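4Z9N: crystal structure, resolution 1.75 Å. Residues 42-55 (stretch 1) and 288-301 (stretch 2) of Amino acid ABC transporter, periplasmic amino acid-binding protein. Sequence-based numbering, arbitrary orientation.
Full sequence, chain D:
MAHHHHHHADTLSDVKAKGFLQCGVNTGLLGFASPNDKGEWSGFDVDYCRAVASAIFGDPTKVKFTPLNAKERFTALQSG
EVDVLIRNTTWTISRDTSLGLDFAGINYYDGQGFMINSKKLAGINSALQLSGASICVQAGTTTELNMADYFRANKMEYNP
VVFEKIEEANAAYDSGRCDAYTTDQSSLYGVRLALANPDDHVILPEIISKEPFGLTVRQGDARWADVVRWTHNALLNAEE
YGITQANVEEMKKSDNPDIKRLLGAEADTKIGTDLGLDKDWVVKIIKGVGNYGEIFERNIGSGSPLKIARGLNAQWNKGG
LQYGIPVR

Stretch 1 (42-55) SGFDVDYCRAVASA
Stretch 2 (288-301) GVGNYGEIFERNIG

Helix 44-55 of stretch 1 packs against helix 292-299 of stretch 2, with axes 9.5 Å apart at closest approach and N-to-C directions 146° apart, so the two helices run roughly antiparallel; 619 Å² is buried, both sides summed. The register, CA to CA, is Ser54 to Gly288 at 5.7 Å, Ala51 to Val289 at 6.0 Å and Phe44 to Asn299 at 5.4 Å. Stretch 2 enters in helical conformation at Gly288 (phi/psi -73/-42), whose CA lies 3.7 Å from Ser54 OG; an ideal CB here would clash with that OG, which (chi1 m) turns back to donate to Arg50 O at 2.7 Å. Val289 (-139/-5, chi1 m) points toward stretch 1: its CG2 and Ala51 CB pack as apolar neighbours at 3.7 Å, and its CG1 lies 3.6 Å from Asp47 O and 3.7 Å from Arg50 CB. Gly290 is the first residue to leave helical phi/psi, at 79/-175; positive phi favours glycine, and a CB would clash with Glu294 OE2, which accepts from Asn291 N at 3.0 Å. Asn291 (chi1 p) caps the next helix, its OD1 accepting from Glu294 N at 3.0 Å and, weakly, from Gly293 N at 2.8 Å. Tyr292 (chi1 t, chi2 86°) offers its ring face to the edge of Phe44, centroids 5.9 Å apart and planes at 89°; its CD1 lies 3.1 Å from Tyr48 OH. Ile295 (m, t) points toward stretch 1, its CG2 3.7 Å from both Phe44 CD1 and Asp47 CB. Phe296 (chi1 t) directs CB away overall, yet its CA lies 3.8 Å from Phe44 CE1. Arg298 (p, t, p, chi4 104°) curls back so that NH1 and NH2 each donate to Val289 O at 2.9 Å, while NH1 forms a salt bridge with Asp47 OD1 at 3.0 Å. Asn299 (chi1 m, chi2 -62°) points toward stretch 1; its ND2 donates to Asp47 OD1 and to Ile295 O, both at 2.8 Å. Buried Asp47 (chi1 m) thus has its charge met by an arginine and an amide. Water 1 accepts from Gly43 N at 3.1 Å and lies 2.9 Å from Asn299 OD1, linking the N-cap residue of helix 44-55 to stretch 2. Ile300 (p, t), at -133/-11, places CD1 over one face of Phe44, 4.2 Å from the ring centroid. The Phe44 side chain (chi1 t, chi2 89°) sits as a knob among Tyr292, Ile295, Phe296 and Asn299.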

ATOM      1  N   SER D  42      -7.054  -7.993  24.352  1.00 25.72           N
ATOM      2  CA  SER D  42      -8.009  -7.466  23.388  1.00 25.04           C
ATOM      3  C   SER D  42      -7.467  -6.171  22.791  1.00 23.60           C
ATOM      4  O   SER D  42      -6.538  -5.562  23.335  1.00 23.39           O
ATOM      5  CB  SER D  42      -9.375  -7.221  24.032  1.00 27.38           C
ATOM      6  OG  SER D  42      -9.307  -6.178  24.987  1.00 29.56           O
ATOM      7  N   GLY D  43      -8.061  -5.758  21.679  1.00 22.73           N
ATOM      8  CA  GLY D  43      -7.637  -4.559  20.971  1.00 21.42           C
ATOM      9  C   GLY D  43      -7.595  -4.722  19.452  1.00 20.94           C
ATOM     10  O   GLY D  43      -7.733  -5.829  18.923  1.00 20.33           O
ATOM     11  N   PHE D  44      -7.405  -3.602  18.758  1.00 19.23           N
ATOM     12  CA  PHE D  44      -7.379  -3.551  17.291  1.00 21.65           C
ATOM     13  C   PHE D  44      -6.205  -4.364  16.729  1.00 22.65           C
ATOM     14  O   PHE D  44      -6.395  -5.213  15.851  1.00 19.70           O
ATOM     15  CB  PHE D  44      -7.296  -2.087  16.830  1.00 20.03           C
ATOM     16  CG  PHE D  44      -7.311  -1.893  15.329  1.00 16.55           C
ATOM     17  CD1 PHE D  44      -8.509  -1.757  14.641  1.00 25.33           C
ATOM     18  CD2 PHE D  44      -6.116  -1.800  14.615  1.00 15.70           C
ATOM     19  CE1 PHE D  44      -8.525  -1.560  13.258  1.00 25.52           C
ATOM     20  CE2 PHE D  44      -6.128  -1.591  13.223  1.00 16.39           C
ATOM     21  CZ  PHE D  44      -7.337  -1.473  12.554  1.00 15.27           C
ATOM     22  N   ASP D  45      -4.999  -4.112  17.241  1.00 17.41           N
ATOM     23  CA  ASP D  45      -3.839  -4.887  16.804  1.00 17.49           C
ATOM     24  C   ASP D  45      -3.938  -6.327  17.312  1.00 20.57           C
ATOM     25  O   ASP D  45      -3.537  -7.252  16.619  1.00 17.87           O
ATOM     26  CB  ASP D  45      -2.528  -4.248  17.276  1.00 16.86           C
ATOM     27  CG  ASP D  45      -2.105  -3.072  16.412  1.00 17.05           C
ATOM     28  OD1 ASP D  45      -2.606  -2.974  15.271  1.00 18.27           O
ATOM     29  OD2 ASP D  45      -1.264  -2.254  16.875  1.00 18.07           O
ATOM     30  N   VAL D  46      -4.465  -6.519  18.521  1.00 18.95           N
ATOM     31  CA  VAL D  46      -4.685  -7.878  19.016  1.00 19.95           C
ATOM     32  C   VAL D  46      -5.570  -8.681  18.056  1.00 22.41           C
ATOM     33  O   VAL D  46      -5.264  -9.837  17.732  1.00 20.24           O
ATOM     34  CB  VAL D  46      -5.289  -7.862  20.430  1.00 21.21           C
ATOM     35  CG1 VAL D  46      -5.925  -9.215  20.766  1.00 22.38           C
ATOM     36  CG2 VAL D  46      -4.192  -7.503  21.452  1.00 21.49           C
ATOM     37  N   ASP D  47      -6.663  -8.078  17.590  1.00 20.43           N
ATOM     38  CA  ASP D  47      -7.562  -8.806  16.695  1.00 23.54           C
ATOM     39  C   ASP D  47      -6.865  -9.147  15.370  1.00 23.80           C
ATOM     40  O   ASP D  47      -7.163 -10.169  14.746  1.00 19.53           O
ATOM     41  CB  ASP D  47      -8.852  -8.018  16.408  1.00 20.21           C
ATOM     42  CG  ASP D  47      -9.878  -8.127  17.532  1.00 24.96           C
ATOM     43  OD1 ASP D  47     -10.828  -7.314  17.535  1.00 25.81           O
ATOM     44  OD2 ASP D  47      -9.724  -8.997  18.423  1.00 25.97           O
ATOM     45  N   TYR D  48      -5.947  -8.291  14.934  1.00 18.20           N
ATOM     46  CA  TYR D  48      -5.180  -8.577  13.720  1.00 17.57           C
ATOM     47  C   TYR D  48      -4.331  -9.831  13.930  1.00 20.65           C
ATOM     48  O   TYR D  48      -4.219 -10.670  13.038  1.00 19.15           O
ATOM     49  CB  TYR D  48      -4.298  -7.382  13.322  1.00 16.65           C
ATOM     50  CG  TYR D  48      -4.813  -6.685  12.078  1.00 16.09           C
ATOM     51  CD1 TYR D  48      -5.858  -5.763  12.154  1.00 17.15           C
ATOM     52  CD2 TYR D  48      -4.295  -6.988  10.824  1.00 15.80           C
ATOM     53  CE1 TYR D  48      -6.353  -5.149  11.020  1.00 15.66           C
ATOM     54  CE2 TYR D  48      -4.804  -6.382   9.672  1.00 15.47           C
ATOM     55  CZ  TYR D  48      -5.828  -5.465   9.788  1.00 15.38           C
ATOM     56  OH  TYR D  48      -6.316  -4.848   8.652  1.00 15.15           O
ATOM     57  N   CYS D  49      -3.727  -9.949  15.107  1.00 18.45           N
ATOM     58  CA  CYS D  49      -2.996 -11.168  15.472  1.00 19.11           C
ATOM     59  C   CYS D  49      -3.898 -12.381  15.432  1.00 19.96           C
ATOM     60  O   CYS D  49      -3.533 -13.437  14.906  1.00 20.47           O
ATOM     61  CB  CYS D  49      -2.403 -11.060  16.869  1.00 19.64           C
ATOM     62  SG  CYS D  49      -1.189  -9.769  17.065  1.00 20.79           S
ATOM     63  N   ARG D  50      -5.079 -12.228  16.015  1.00 20.49           N
ATOM     64  CA  ARG D  50      -6.035 -13.321  16.039  1.00 21.49           C
ATOM     65  C   ARG D  50      -6.518 -13.651  14.631  1.00 21.19           C
ATOM     66  O   ARG D  50      -6.899 -14.791  14.355  1.00 21.95           O
ATOM     67  CB  ARG D  50      -7.225 -12.991  16.941  1.00 22.31           C
ATOM     68  CG  ARG D  50      -6.854 -12.705  18.401  1.00 22.91           C
ATOM     69  CD  ARG D  50      -8.075 -12.883  19.308  1.00 24.30           C
ATOM     70  NE  ARG D  50      -7.785 -12.483  20.678  1.00 24.99           N
ATOM     71  CZ  ARG D  50      -7.195 -13.266  21.578  1.00 31.15           C
ATOM     72  NH1 ARG D  50      -6.827 -14.500  21.264  1.00 26.21           N
ATOM     73  NH2 ARG D  50      -6.963 -12.806  22.798  1.00 32.46           N
ATOM     74  N   ALA D  51      -6.520 -12.657  13.748  1.00 20.22           N
ATOM     75  CA  ALA D  51      -6.921 -12.900  12.358  1.00 20.69           C
ATOM     76  C   ALA D  51      -5.928 -13.837  11.662  1.00 20.04           C
ATOM     77  O   ALA D  51      -6.322 -14.743  10.918  1.00 20.57           O
ATOM     78  CB  ALA D  51      -7.051 -11.567  11.572  1.00 19.07           C
ATOM     79  N   VAL D  52      -4.643 -13.623  11.909  1.00 19.61           N
ATOM     80  CA  VAL D  52      -3.616 -14.482  11.342  1.00 19.80           C
ATOM     81  C   VAL D  52      -3.731 -15.880  11.935  1.00 28.06           C
ATOM     82  O   VAL D  52      -3.645 -16.873  11.215  1.00 21.40           O
ATOM     83  CB  VAL D  52      -2.224 -13.887  11.564  1.00 20.63           C
ATOM     84  CG1 VAL D  52      -1.144 -14.831  11.073  1.00 20.24           C
ATOM     85  CG2 VAL D  52      -2.129 -12.543  10.844  1.00 19.98           C
ATOM     86  N   ALA D  53      -3.951 -15.957  13.244  1.00 21.36           N
ATOM     87  CA  ALA D  53      -4.143 -17.248  13.877  1.00 22.54           C
ATOM     88  C   ALA D  53      -5.361 -17.969  13.298  1.00 25.10           C
ATOM     89  O   ALA D  53      -5.343 -19.198  13.133  1.00 24.23           O
ATOM     90  CB  ALA D  53      -4.277 -17.085  15.386  1.00 23.09           C
ATOM     91  N   SER D  54      -6.416 -17.221  12.987  1.00 22.89           N
ATOM     92  CA  SER D  54      -7.614 -17.853  12.425  1.00 24.45           C
ATOM     93  C   SER D  54      -7.351 -18.361  11.012  1.00 23.52           C
ATOM     94  O   SER D  54      -7.762 -19.455  10.651  1.00 24.46           O
ATOM     95  CB  SER D  54      -8.804 -16.892  12.421  1.00 23.53           C
ATOM     96  OG  SER D  54      -8.998 -16.288  13.686  1.00 28.52           O
ATOM     97  N   ALA D  55      -6.646 -17.559  10.220  1.00 22.49           N
ATOM     98  CA  ALA D  55      -6.244 -17.971   8.877  1.00 22.48           C
ATOM     99  C   ALA D  55      -5.518 -19.310   8.861  1.00 23.29           C
ATOM    100  O   ALA D  55      -5.670 -20.106   7.934  1.00 23.91           O
ATOM    101  CB  ALA D  55      -5.354 -16.892   8.247  1.00 21.40           C
ATOM    102  N   GLY D 288     -13.470 -15.862  12.812  1.00 24.31           N
ATOM    103  CA  GLY D 288     -12.644 -15.630  13.983  1.00 24.27           C
ATOM    104  C   GLY D 288     -12.707 -14.221  14.547  1.00 23.64           C
ATOM    105  O   GLY D 288     -12.752 -14.041  15.766  1.00 24.53           O
ATOM    106  N   VAL D 289     -12.708 -13.217  13.671  1.00 23.43           N
ATOM    107  CA  VAL D 289     -12.568 -11.829  14.118  1.00 22.95           C
ATOM    108  C   VAL D 289     -13.497 -10.851  13.381  1.00 22.02           C
ATOM    109  O   VAL D 289     -13.554  -9.675  13.736  1.00 22.70           O
ATOM    110  CB  VAL D 289     -11.100 -11.355  13.977  1.00 20.30           C
ATOM    111  CG1 VAL D 289     -10.163 -12.155  14.920  1.00 21.06           C
ATOM    112  CG2 VAL D 289     -10.645 -11.455  12.528  1.00 19.12           C
ATOM    113  N   GLY D 290     -14.222 -11.327  12.375  1.00 21.12           N
ATOM    114  CA  GLY D 290     -15.045 -10.450  11.553  1.00 22.60           C
ATOM    115  C   GLY D 290     -14.209  -9.698  10.528  1.00 21.32           C
ATOM    116  O   GLY D 290     -13.006  -9.941  10.416  1.00 18.31           O
ATOM    117  N   ASN D 291     -14.820  -8.779   9.777  1.00 18.67           N
ATOM    118  CA  ASN D 291     -14.054  -8.063   8.745  1.00 20.11           C
ATOM    119  C   ASN D 291     -13.331  -6.833   9.318  1.00 18.32           C
ATOM    120  O   ASN D 291     -13.437  -6.536  10.515  1.00 18.15           O
ATOM    121  CB  ASN D 291     -14.955  -7.665   7.549  1.00 18.00           C
ATOM    122  CG  ASN D 291     -16.000  -6.594   7.891  1.00 17.87           C
ATOM    123  OD1 ASN D 291     -15.718  -5.594   8.557  1.00 17.78           O
ATOM    124  ND2 ASN D 291     -17.217  -6.790   7.385  1.00 18.78           N
ATOM    125  N   TYR D 292     -12.610  -6.118   8.459  1.00 16.59           N
ATOM    126  CA  TYR D 292     -11.827  -4.958   8.895  1.00 16.16           C
ATOM    127  C   TYR D 292     -12.677  -3.934   9.658  1.00 15.44           C
ATOM    128  O   TYR D 292     -12.260  -3.412  10.684  1.00 16.45           O
ATOM    129  CB  TYR D 292     -11.171  -4.267   7.698  1.00 15.80           C
ATOM    130  CG  TYR D 292     -10.324  -3.086   8.102  1.00 16.51           C
ATOM    131  CD1 TYR D 292      -8.991  -3.257   8.470  1.00 16.47           C
ATOM    132  CD2 TYR D 292     -10.845  -1.800   8.117  1.00 18.42           C
ATOM    133  CE1 TYR D 292      -8.204  -2.178   8.840  1.00 14.12           C
ATOM    134  CE2 TYR D 292     -10.062  -0.710   8.500  1.00 12.92           C
ATOM    135  CZ  TYR D 292      -8.748  -0.909   8.853  1.00 14.12           C
ATOM    136  OH  TYR D 292      -7.985   0.183   9.218  1.00 14.17           O
ATOM    137  N   GLY D 293     -13.864  -3.637   9.129  1.00 15.95           N
ATOM    138  CA  GLY D 293     -14.720  -2.633   9.739  1.00 16.69           C
ATOM    139  C   GLY D 293     -15.200  -3.071  11.102  1.00 17.83           C
ATOM    140  O   GLY D 293     -15.351  -2.261  12.023  1.00 22.00           O
ATOM    141  N   GLU D 294     -15.459  -4.371  11.231  1.00 18.41           N
ATOM    142  CA  GLU D 294     -15.891  -4.910  12.504  1.00 20.95           C
ATOM    143  C   GLU D 294     -14.780  -4.828  13.551  1.00 22.45           C
ATOM    144  O   GLU D 294     -15.056  -4.529  14.716  1.00 21.73           O
ATOM    145  CB  GLU D 294     -16.372  -6.344  12.339  1.00 20.45           C
ATOM    146  CG  GLU D 294     -17.589  -6.478  11.423  1.00 24.46           C
ATOM    147  CD  GLU D 294     -18.147  -7.874  11.450  1.00 26.11           C
ATOM    148  OE1 GLU D 294     -19.040  -8.146  12.299  1.00 29.37           O
ATOM    149  OE2 GLU D 294     -17.692  -8.704  10.638  1.00 22.12           O
ATOM    150  N   ILE D 295     -13.537  -5.070  13.134  1.00 20.87           N
ATOM    151  CA  ILE D 295     -12.390  -4.950  14.026  1.00 20.54           C
ATOM    152  C   ILE D 295     -12.228  -3.496  14.442  1.00 20.84           C
ATOM    153  O   ILE D 295     -11.989  -3.201  15.616  1.00 20.22           O
ATOM    154  CB  ILE D 295     -11.099  -5.480  13.360  1.00 16.97           C
ATOM    155  CG1 ILE D 295     -11.207  -6.987  13.111  1.00 22.93           C
ATOM    156  CG2 ILE D 295      -9.873  -5.170  14.211  1.00 16.77           C
ATOM    157  CD1 ILE D 295     -10.071  -7.527  12.243  1.00 23.45           C
ATOM    158  N   PHE D 296     -12.372  -2.594  13.478  1.00 16.99           N
ATOM    159  CA  PHE D 296     -12.250  -1.160  13.737  1.00 18.49           C
ATOM    160  C   PHE D 296     -13.303  -0.712  14.747  1.00 18.09           C
ATOM    161  O   PHE D 296     -12.988  -0.109  15.770  1.00 18.47           O
ATOM    162  CB  PHE D 296     -12.385  -0.354  12.428  1.00 16.27           C
ATOM    163  CG  PHE D 296     -11.981   1.088  12.553  1.00 17.68           C
ATOM    164  CD1 PHE D 296     -12.817   2.007  13.166  1.00 19.49           C
ATOM    165  CD2 PHE D 296     -10.762   1.527  12.049  1.00 19.68           C
ATOM    166  CE1 PHE D 296     -12.443   3.334  13.289  1.00 20.10           C
ATOM    167  CE2 PHE D 296     -10.386   2.853  12.164  1.00 14.54           C
ATOM    168  CZ  PHE D 296     -11.221   3.755  12.789  1.00 15.38           C
ATOM    169  N   GLU D 297     -14.564  -1.022  14.467  1.00 18.93           N
ATOM    170  CA  GLU D 297     -15.642  -0.495  15.288  1.00 22.52           C
ATOM    171  C   GLU D 297     -15.646  -0.989  16.736  1.00 22.90           C
ATOM    172  O   GLU D 297     -15.905  -0.206  17.655  1.00 24.52           O
ATOM    173  CB  GLU D 297     -16.982  -0.817  14.626  1.00 25.58           C
ATOM    174  CG  GLU D 297     -17.254   0.095  13.437  1.00 33.39           C
ATOM    175  CD  GLU D 297     -17.231   1.566  13.837  1.00 33.71           C
ATOM    176  OE1 GLU D 297     -17.854   1.899  14.865  1.00 38.09           O
ATOM    177  OE2 GLU D 297     -16.594   2.386  13.145  1.00 25.14           O
ATOM    178  N   ARG D 298     -15.369  -2.272  16.954  1.00 22.17           N
ATOM    179  CA  ARG D 298     -15.478  -2.829  18.300  1.00 25.73           C
ATOM    180  C   ARG D 298     -14.331  -2.358  19.191  1.00 24.51           C
ATOM    181  O   ARG D 298     -14.452  -2.352  20.417  1.00 25.16           O
ATOM    182  CB  ARG D 298     -15.512  -4.364  18.254  1.00 30.20           C
ATOM    183  CG  ARG D 298     -14.139  -5.030  18.143  1.00 31.05           C
ATOM    184  CD  ARG D 298     -14.223  -6.535  18.357  1.00 31.94           C
ATOM    185  NE  ARG D 298     -15.078  -7.156  17.352  1.00 34.95           N
ATOM    186  CZ  ARG D 298     -14.632  -7.850  16.309  1.00 32.56           C
ATOM    187  NH1 ARG D 298     -13.331  -8.060  16.144  1.00 23.66           N
ATOM    188  NH2 ARG D 298     -15.494  -8.368  15.447  1.00 34.63           N
ATOM    189  N   ASN D 299     -13.219  -1.973  18.575  1.00 21.11           N
ATOM    190  CA  ASN D 299     -12.022  -1.633  19.340  1.00 20.84           C
ATOM    191  C   ASN D 299     -11.772  -0.138  19.466  1.00 20.46           C
ATOM    192  O   ASN D 299     -11.407   0.340  20.536  1.00 21.06           O
ATOM    193  CB  ASN D 299     -10.799  -2.281  18.700  1.00 19.70           C
ATOM    194  CG  ASN D 299     -10.770  -3.774  18.898  1.00 20.31           C
ATOM    195  OD1 ASN D 299     -10.717  -4.257  20.029  1.00 21.45           O
ATOM    196  ND2 ASN D 299     -10.781  -4.515  17.800  1.00 19.66           N
ATOM    197  N   ILE D 300     -11.903   0.596  18.366  1.00 19.54           N
ATOM    198  CA  ILE D 300     -11.473   1.991  18.365  1.00 19.16           C
ATOM    199  C   ILE D 300     -12.522   2.917  17.755  1.00 19.32           C
ATOM    200  O   ILE D 300     -12.415   4.136  17.872  1.00 19.49           O
ATOM    201  CB  ILE D 300     -10.099   2.164  17.637  1.00 17.72           C
ATOM    202  CG1 ILE D 300     -10.186   1.757  16.162  1.00 18.72           C
ATOM    203  CG2 ILE D 300      -9.011   1.378  18.352  1.00 17.75           C
ATOM    204  CD1 ILE D 300      -8.866   1.936  15.390  1.00 15.56           C
ATOM    205  N   GLY D 301     -13.546   2.347  17.128  1.00 24.21           N
ATOM    206  CA  GLY D 301     -14.571   3.160  16.494  1.00 24.01           C
ATOM    207  C   GLY D 301     -15.776   3.493  17.373  1.00 21.71           C
ATOM    208  O   GLY D 301     -15.662   3.654  18.586  1.00 22.53           O
TER
HETATM  209  O   HOH W   1     -10.714  -7.050  20.649  1.00 25.78           O